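Local coordinates for protein proteasome accessory factor B/C (PafBC) (Paenarthrobacter aurescens, PDB 6SJ9) that probably acts as a transcriptional regulator of the bacterial DNA damage response, combining winged helix-turn-helix and WYL domains in one chain, at residues A[227-239]-A[403-416]. Numbering follows the deposited sequence.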
loop_
_atom_site.group_PDB
_atom_site.type_symbol
_atom_site.label_atom_id
_atom_site.label_comp_id
_atom_site.label_asym_id
_atom_site.label_seq_id
_atom_site.Cartn_x
_atom_site.Cartn_y
_atom_site.Cartn_z
ATOM N N PRO A 227 6.512 -4.020 33.651
ATOM C CA PRO A 227 5.721 -4.676 34.726
ATOM C C PRO A 227 5.003 -5.909 34.187
ATOM O O PRO A 227 4.621 -5.947 33.026
ATOM C CB PRO A 227 4.713 -3.593 35.155
ATOM C CG PRO A 227 4.534 -2.773 33.985
ATOM C CD PRO A 227 5.879 -2.771 33.200
ATOM N N LYS A 228 4.902 -6.956 35.003
ATOM C CA LYS A 228 4.267 -8.179 34.506
ATOM C C LYS A 228 2.796 -7.944 34.196
ATOM O O LYS A 228 2.287 -8.444 33.190
ATOM C CB LYS A 228 4.424 -9.331 35.502
ATOM C CG LYS A 228 5.045 -10.617 34.892
ATOM C CD LYS A 228 4.363 -11.040 33.565
ATOM C CE LYS A 228 4.960 -12.331 32.945
ATOM N NZ LYS A 228 4.331 -12.724 31.609
ATOM N N ASP A 229 2.105 -7.183 35.033
ATOM C CA ASP A 229 0.687 -6.879 34.834
ATOM C C ASP A 229 0.525 -5.594 34.009
ATOM O O ASP A 229 0.088 -4.550 34.490
ATOM C CB ASP A 229 -0.014 -6.783 36.182
ATOM C CG ASP A 229 0.614 -5.732 37.080
ATOM O OD1 ASP A 229 1.850 -5.532 36.973
ATOM O OD2 ASP A 229 -0.115 -5.121 37.891
ATOM N N PHE A 230 0.913 -5.677 32.740
ATOM C CA PHE A 230 0.773 -4.577 31.788
ATOM C C PHE A 230 -0.077 -5.010 30.609
ATOM O O PHE A 230 0.313 -5.911 29.858
ATOM C CB PHE A 230 2.125 -4.081 31.272
ATOM C CG PHE A 230 2.044 -3.483 29.876
ATOM C CD1 PHE A 230 1.298 -2.331 29.627
ATOM C CD2 PHE A 230 2.737 -4.076 28.825
ATOM C CE1 PHE A 230 1.219 -1.796 28.363
ATOM C CE2 PHE A 230 2.687 -3.550 27.547
ATOM C CZ PHE A 230 1.927 -2.399 27.306
ATOM N N ASN A 231 -1.236 -4.382 30.448
ATOM C CA ASN A 231 -2.110 -4.671 29.313
ATOM C C ASN A 231 -2.029 -3.539 28.289
ATOM O O ASN A 231 -2.523 -2.433 28.537
ATOM C CB ASN A 231 -3.546 -4.898 29.776
ATOM C CG ASN A 231 -4.440 -5.425 28.660
ATOM O OD1 ASN A 231 -3.978 -5.692 27.539
ATOM N ND2 ASN A 231 -5.721 -5.604 28.972
ATOM N N ALA A 232 -1.399 -3.815 27.140
ATOM C CA ALA A 232 -1.266 -2.780 26.115
ATOM C C ALA A 232 -2.610 -2.424 25.485
ATOM O O ALA A 232 -2.883 -1.245 25.226
ATOM C CB ALA A 232 -0.292 -3.225 25.019
ATOM N N ARG A 233 -3.474 -3.424 25.260
ATOM C CA ARG A 233 -4.749 -3.169 24.594
ATOM C C ARG A 233 -5.677 -2.327 25.464
ATOM O O ARG A 233 -6.365 -1.432 24.960
ATOM C CB ARG A 233 -5.399 -4.497 24.202
ATOM C CG ARG A 233 -6.813 -4.380 23.640
ATOM C CD ARG A 233 -7.408 -5.765 23.411
ATOM N NE ARG A 233 -8.780 -5.715 22.923
ATOM C CZ ARG A 233 -9.426 -6.769 22.430
ATOM N NH1 ARG A 233 -8.814 -7.947 22.357
ATOM N NH2 ARG A 233 -10.674 -6.644 22.006
ATOM N N ALA A 234 -5.718 -2.607 26.770
ATOM C CA ALA A 234 -6.560 -1.822 27.666
ATOM C C ALA A 234 -6.029 -0.404 27.826
ATOM O O ALA A 234 -6.816 0.544 27.960
ATOM C CB ALA A 234 -6.660 -2.502 29.033
ATOM N N GLU A 235 -4.702 -0.241 27.810
ATOM C CA GLU A 235 -4.115 1.089 27.949
ATOM C C GLU A 235 -4.448 1.976 26.747
ATOM O O GLU A 235 -4.794 3.157 26.906
ATOM C CB GLU A 235 -2.602 0.957 28.118
ATOM C CG GLU A 235 -1.946 2.236 28.492
ATOM C CD GLU A 235 -2.448 2.716 29.830
ATOM O OE1 GLU A 235 -2.583 1.870 30.750
ATOM O OE2 GLU A 235 -2.718 3.928 29.957
ATOM N N LEU A 236 -4.374 1.409 25.538
ATOM C CA LEU A 236 -4.614 2.157 24.311
ATOM C C LEU A 236 -6.112 2.371 24.063
ATOM O O LEU A 236 -6.523 3.444 23.601
ATOM C CB LEU A 236 -3.977 1.410 23.132
ATOM C CG LEU A 236 -2.459 1.227 22.958
ATOM C CD1 LEU A 236 -2.126 -0.160 22.386
ATOM C CD2 LEU A 236 -1.896 2.301 22.035
ATOM N N ASP A 237 -6.940 1.371 24.403
ATOM C CA ASP A 237 -8.389 1.534 24.336
ATOM C C ASP A 237 -8.864 2.731 25.148
ATOM O O ASP A 237 -9.822 3.402 24.753
ATOM C CB ASP A 237 -9.096 0.264 24.843
ATOM C CG ASP A 237 -9.192 -0.851 23.788
ATOM O OD1 ASP A 237 -8.752 -0.643 22.635
ATOM O OD2 ASP A 237 -9.718 -1.941 24.127
ATOM N N GLU A 238 -8.208 3.034 26.269
ATOM C CA GLU A 238 -8.628 4.212 27.018
ATOM C C GLU A 238 -8.353 5.513 26.255
ATOM O O GLU A 238 -8.875 6.562 26.627
ATOM C CB GLU A 238 -7.995 4.208 28.415
ATOM C CG GLU A 238 -8.561 5.317 29.290
ATOM C CD GLU A 238 -8.211 5.215 30.765
ATOM O OE1 GLU A 238 -7.511 4.251 31.173
ATOM O OE2 GLU A 238 -8.721 6.080 31.521
ATOM N N LEU A 239 -7.551 5.473 25.193
ATOM C CA LEU A 239 -7.302 6.675 24.407
ATOM C C LEU A 239 -8.607 7.198 23.807
ATOM O O LEU A 239 -9.458 6.430 23.349
ATOM C CB LEU A 239 -6.283 6.391 23.299
ATOM C CG LEU A 239 -4.821 6.389 23.722
ATOM C CD1 LEU A 239 -3.961 6.207 22.484
ATOM C CD2 LEU A 239 -4.502 7.707 24.435
ATOM N N ASP A 403 -7.164 -2.142 14.989
ATOM C CA ASP A 403 -6.488 -1.805 16.240
ATOM C C ASP A 403 -5.321 -2.766 16.406
ATOM O O ASP A 403 -5.528 -3.975 16.566
ATOM C CB ASP A 403 -7.393 -1.924 17.474
ATOM C CG ASP A 403 -8.496 -0.885 17.519
ATOM O OD1 ASP A 403 -9.303 -0.947 18.476
ATOM O OD2 ASP A 403 -8.572 -0.032 16.603
ATOM N N ILE A 404 -4.114 -2.206 16.443
ATOM C CA ILE A 404 -2.860 -2.948 16.508
ATOM C C ILE A 404 -2.146 -2.633 17.826
ATOM O O ILE A 404 -2.041 -1.454 18.209
ATOM C CB ILE A 404 -1.959 -2.595 15.315
ATOM C CG1 ILE A 404 -2.721 -2.953 14.037
ATOM C CG2 ILE A 404 -0.671 -3.411 15.394
ATOM C CD1 ILE A 404 -2.220 -2.312 12.805
ATOM N N GLN A 405 -1.705 -3.696 18.525
ATOM C CA GLN A 405 -0.808 -3.635 19.682
ATOM C C GLN A 405 0.490 -4.381 19.329
ATOM O O GLN A 405 0.460 -5.532 18.868
ATOM C CB GLN A 405 -1.358 -4.303 20.951
ATOM C CG GLN A 405 -2.518 -3.623 21.623
ATOM C CD GLN A 405 -3.781 -3.669 20.765
ATOM O OE1 GLN A 405 -4.482 -2.689 20.674
ATOM N NE2 GLN A 405 -4.073 -4.818 20.143
ATOM N N TRP A 406 1.614 -3.772 19.644
ATOM C CA TRP A 406 2.922 -4.388 19.406
ATOM C C TRP A 406 3.753 -4.226 20.668
ATOM O O TRP A 406 4.317 -3.153 20.902
ATOM C CB TRP A 406 3.598 -3.745 18.225
ATOM C CG TRP A 406 4.853 -4.402 17.786
ATOM C CD1 TRP A 406 5.831 -4.983 18.571
ATOM C CD2 TRP A 406 5.303 -4.524 16.432
ATOM N NE1 TRP A 406 6.847 -5.462 17.778
ATOM C CE2 TRP A 406 6.572 -5.177 16.468
ATOM C CE3 TRP A 406 4.760 -4.163 15.195
ATOM C CZ2 TRP A 406 7.288 -5.482 15.319
ATOM C CZ3 TRP A 406 5.500 -4.451 14.029
ATOM C CH2 TRP A 406 6.732 -5.123 14.108
ATOM N N GLU A 407 3.812 -5.284 21.477
ATOM C CA GLU A 407 4.676 -5.350 22.660
ATOM C C GLU A 407 5.969 -6.092 22.329
ATOM O O GLU A 407 6.190 -6.513 21.192
ATOM C CB GLU A 407 3.954 -6.061 23.790
ATOM C CG GLU A 407 2.656 -5.464 24.173
ATOM C CD GLU A 407 1.930 -6.296 25.238
ATOM O OE1 GLU A 407 2.549 -7.104 25.972
ATOM O OE2 GLU A 407 0.734 -6.089 25.372
ATOM N N ASN A 408 6.846 -6.244 23.330
ATOM C CA ASN A 408 8.125 -6.942 23.124
ATOM C C ASN A 408 7.879 -8.341 22.590
ATOM O O ASN A 408 7.302 -9.176 23.281
ATOM C CB ASN A 408 8.944 -7.036 24.432
ATOM C CG ASN A 408 10.403 -7.497 24.159
ATOM O OD1 ASN A 408 10.960 -7.154 23.123
ATOM N ND2 ASN A 408 11.002 -8.247 25.080
ATOM N N ASP A 409 8.328 -8.617 21.377
ATOM C CA ASP A 409 8.180 -9.978 20.838
ATOM C C ASP A 409 6.698 -10.400 20.647
ATOM O O ASP A 409 6.395 -11.601 20.557
ATOM C CB ASP A 409 8.902 -11.039 21.716
ATOM C CG ASP A 409 9.074 -12.424 20.985
ATOM O OD1 ASP A 409 9.706 -12.439 19.906
ATOM O OD2 ASP A 409 8.573 -13.474 21.452
ATOM N N HIS A 410 5.735 -9.477 20.586
ATOM C CA HIS A 410 4.335 -9.919 20.615
ATOM C C HIS A 410 3.441 -8.917 19.880
ATOM O O HIS A 410 3.311 -7.772 20.323
ATOM C CB HIS A 410 3.895 -10.113 22.046
ATOM C CG HIS A 410 2.556 -10.741 22.161
ATOM N ND1 HIS A 410 1.780 -10.642 23.292
ATOM C CD2 HIS A 410 1.869 -11.522 21.294
ATOM C CE1 HIS A 410 0.649 -11.307 23.104
ATOM N NE2 HIS A 410 0.681 -11.853 21.899
ATOM N N VAL A 411 2.854 -9.319 18.745
ATOM C CA VAL A 411 2.043 -8.431 17.901
ATOM C C VAL A 411 0.643 -9.013 17.763
ATOM O O VAL A 411 0.480 -10.194 17.431
ATOM C CB VAL A 411 2.656 -8.201 16.495
ATOM C CG1 VAL A 411 1.889 -6.980 15.753
ATOM C CG2 VAL A 411 4.133 -7.906 16.605
ATOM N N TYR A 412 -0.371 -8.194 18.007
ATOM C CA TYR A 412 -1.723 -8.723 17.871
ATOM C C TYR A 412 -2.665 -7.611 17.429
ATOM O O TYR A 412 -2.497 -6.446 17.800
ATOM C CB TYR A 412 -2.220 -9.436 19.155
ATOM C CG TYR A 412 -2.145 -8.659 20.441
ATOM C CD1 TYR A 412 -0.922 -8.377 21.052
ATOM C CD2 TYR A 412 -3.315 -8.238 21.074
ATOM C CE1 TYR A 412 -0.865 -7.660 22.239
ATOM C CE2 TYR A 412 -3.270 -7.523 22.274
ATOM C CZ TYR A 412 -2.049 -7.234 22.849
ATOM O OH TYR A 412 -2.020 -6.516 24.034
ATOM N N ILE A 413 -3.583 -7.996 16.554
ATOM C CA ILE A 413 -4.619 -7.141 15.996
ATOM C C ILE A 413 -5.880 -7.473 16.773
ATOM O O ILE A 413 -6.390 -8.585 16.672
ATOM C CB ILE A 413 -4.768 -7.385 14.487
ATOM C CG1 ILE A 413 -3.464 -6.999 13.803
ATOM C CG2 ILE A 413 -5.908 -6.593 13.927
ATOM C CD1 ILE A 413 -3.409 -7.169 12.286
ATOM N N SER A 414 -6.290 -6.576 17.662
ATOM C CA SER A 414 -7.365 -6.863 18.603
ATOM C C SER A 414 -8.721 -7.070 17.915
ATOM O O SER A 414 -9.082 -6.351 16.973
ATOM C CB SER A 414 -7.440 -5.761 19.661
ATOM O OG SER A 414 -7.670 -4.496 19.081
ATOM N N GLU A 415 -9.422 -8.124 18.333
ATOM C CA GLU A 415 -10.764 -8.435 17.854
ATOM C C GLU A 415 -11.795 -7.799 18.787
ATOM O O GLU A 415 -11.960 -8.229 19.935
ATOM C CB GLU A 415 -10.975 -9.946 17.747
ATOM C CG GLU A 415 -12.443 -10.371 17.528
ATOM C CD GLU A 415 -12.962 -10.178 16.104
ATOM O OE1 GLU A 415 -13.033 -11.184 15.365
ATOM O OE2 GLU A 415 -13.322 -9.035 15.730
ATOM N N HIS A 416 -12.466 -6.762 18.300
ATOM C CA HIS A 416 -13.681 -6.215 18.904
ATOM C C HIS A 416 -14.840 -7.161 18.587
ATOM O O HIS A 416 -15.397 -7.132 17.489
ATOM C CB HIS A 416 -13.890 -4.799 18.385
ATOM C CG HIS A 416 -13.712 -4.685 16.905
ATOM N ND1 HIS A 416 -14.681 -5.057 15.999
ATOM C CD2 HIS A 416 -12.652 -4.265 16.172
ATOM C CE1 HIS A 416 -14.229 -4.864 14.773
ATOM N NE2 HIS A 416 -13.003 -4.380 14.850
#
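Arg233 and Leu236 of the short helix 232-237 lie over Gln405 on the beta hairpin 404-407/410-413, consistent with the wing of the PafC winged helix-turn-helix domain. The hairpin also joins the sheet of the first WYL domain: Ile404 and Trp406 share backbone hydrogen bonds with Ser187 and Leu185 of strand 175-188. Helix and strand 404-407 run at 131°, their axes 8.9 Å apart.

Van der Waals packing centres on the Gln405 chain. With CG beside the backbone N (chi1 -69°), Gln405 sets CG 3.6 Å from Leu236 CD1; the bend at chi2 then turns CD against Arg233 CB, and OE1 takes a weak hydrogen bond from Arg188. At the helix start, Glu407 and Tyr412 form a polar pair under Ala232: Tyr412 OH donates to Glu407 OE2 at 3.1 Å, on the anti side and well out of the carboxylate plane. Glu407 OE2 also sits 3.1 Å from Ala232 CB, and Phe230 CE2 touches Glu407 CD at 3.7 Å. Asn231 caps the helix through a weak bond from Arg233 N to its OD1.

Charges gather at the other end. Asp237 OD1 lies 4.2 Å from Asp403 OD1, a proximity probably eased by the salt bridge of Asp237 to Arg188. Extended from CG to NE, Arg233 reaches toward the end of strand 410-413 and lays one guanidinium face on Ser414 CB. Its NH2 donates to Glu415 O at 2.9 Å, arriving from above the carbonyl plane with an N-H...O angle of 144°.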